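Local coordinates for protein probable oxidoreductase (Mycobacterium abscessus, PDB 4EYE) that probably works as an oxidoreductase of the quinone oxidoreductase-like, medium-chain dehydrogenase family, its exact substrate not being established, at residues Pro63-Leu66 / Met67-Glu71. Sequence-based numbering, arbitrary orientation.
Sequences PDYL and MTKGE
Helix 62-68 runs through P63-L66 into its last turn, M67 N bonding to P63 O at 2.8 Å and T68 N to D64 O, before the chain ends the helix in a Schellman motif. G70, with positive phi (63°), turns the backbone so that the two bonds of the motif can form: E71 N returns to L66 O at 2.9 Å in a nearly straight bond (N-H...O 167°), and G70 N bonds to M67 O. Separately, K69 N makes a three-residue return to L66 O, from the other face of the carbonyl plane to E71 N, and neither donor lies on a lone pair. The T68 hydroxyl reaches back to Y65 O at 2.7 Å, in the carbonyl plane and on a lone pair. Its OG1 sits between the backbone N and the carbonyl carbon, facing the preceding turn, and this strong bond occupies a carbonyl to which K69 N adds a weak one. The Y65 ring leaves the helix with CG anti to the backbone N (chi1 168°) and meets the K69 chain obliquely, K69 CE lying 3.6 Å from Y65 CZ. K69 NZ makes a weak hydrogen bond to Y65 OH at 3.2 Å. The same ring also packs on L326, F329 and A330 of helix 322-330 and on P33, tying this short helix of the GroES-like domain to helix 322-330 and to the P33 loop. M67 lays CG 3.2 Å from P63 O and continues to Y72 and M76, while D64 OD2 bonds to C61 N, just before the start of the helix. K69 also forms a salt bridge, from NZ to E71 OE1 at 3.2 Å.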
# COMPACT_ATOMS: atom_id res chain seq x y z
N PRO A 63 0.15 -0.21 8.57
CA PRO A 63 0.52 0.77 9.60
C PRO A 63 -0.64 1.27 10.46
O PRO A 63 -0.49 1.42 11.68
CB PRO A 63 1.14 1.91 8.80
CG PRO A 63 1.75 1.22 7.61
CD PRO A 63 0.76 0.11 7.27
N ASP A 64 -1.81 1.45 9.84
CA ASP A 64 -3.00 1.88 10.59
C ASP A 64 -3.27 0.92 11.70
O ASP A 64 -3.45 1.30 12.86
CB ASP A 64 -4.29 1.96 9.74
CG ASP A 64 -4.20 2.84 8.54
OD1 ASP A 64 -3.47 3.88 8.53
OD2 ASP A 64 -4.98 2.55 7.58
N TYR A 65 -3.34 -0.35 11.34
CA TYR A 65 -3.60 -1.43 12.29
C TYR A 65 -2.55 -1.48 13.42
O TYR A 65 -2.87 -1.57 14.62
CB TYR A 65 -3.63 -2.74 11.51
CG TYR A 65 -3.62 -3.97 12.39
CD1 TYR A 65 -4.60 -4.17 13.33
CD2 TYR A 65 -2.62 -4.93 12.27
CE1 TYR A 65 -4.60 -5.28 14.15
CE2 TYR A 65 -2.60 -6.04 13.11
CZ TYR A 65 -3.60 -6.19 14.06
OH TYR A 65 -3.64 -7.29 14.89
N LEU A 66 -1.28 -1.41 13.03
CA LEU A 66 -0.18 -1.39 14.00
C LEU A 66 -0.34 -0.22 14.97
O LEU A 66 -0.09 -0.38 16.17
CB LEU A 66 1.20 -1.33 13.28
CG LEU A 66 1.61 -2.55 12.41
CD1 LEU A 66 3.06 -2.52 11.85
CD2 LEU A 66 1.45 -3.86 13.21
N MET A 67 -0.76 0.94 14.45
CA MET A 67 -0.93 2.12 15.27
C MET A 67 -2.02 1.90 16.31
O MET A 67 -1.88 2.32 17.44
CB MET A 67 -1.23 3.36 14.43
CG MET A 67 0.00 3.84 13.74
SD MET A 67 -0.26 5.34 12.75
CE MET A 67 -0.11 6.57 14.00
N THR A 68 -3.09 1.20 15.93
CA THR A 68 -4.15 0.90 16.89
C THR A 68 -3.68 0.01 18.06
O THR A 68 -4.31 0.01 19.12
CB THR A 68 -5.37 0.30 16.25
OG1 THR A 68 -5.14 -1.07 15.91
CG2 THR A 68 -5.78 1.13 15.03
N LYS A 69 -2.57 -0.71 17.87
CA LYS A 69 -1.98 -1.53 18.94
C LYS A 69 -0.78 -0.92 19.62
O LYS A 69 -0.17 -1.57 20.43
CB LYS A 69 -1.55 -2.90 18.39
CG LYS A 69 -2.70 -3.71 17.83
CD LYS A 69 -2.33 -5.14 17.54
CE LYS A 69 -1.15 -5.23 16.57
NZ LYS A 69 -0.83 -6.65 16.18
N GLY A 70 -0.41 0.30 19.25
CA GLY A 70 0.82 0.93 19.71
C GLY A 70 2.09 0.20 19.27
O GLY A 70 3.09 0.23 19.99
N GLU A 71 2.04 -0.46 18.10
CA GLU A 71 3.15 -1.29 17.61
C GLU A 71 3.79 -0.76 16.34
O GLU A 71 4.63 -1.43 15.75
CB GLU A 71 2.70 -2.73 17.39
CG GLU A 71 2.41 -3.46 18.69
CD GLU A 71 1.78 -4.83 18.49
OE1 GLU A 71 1.78 -5.33 17.36
OE2 GLU A 71 1.29 -5.40 19.47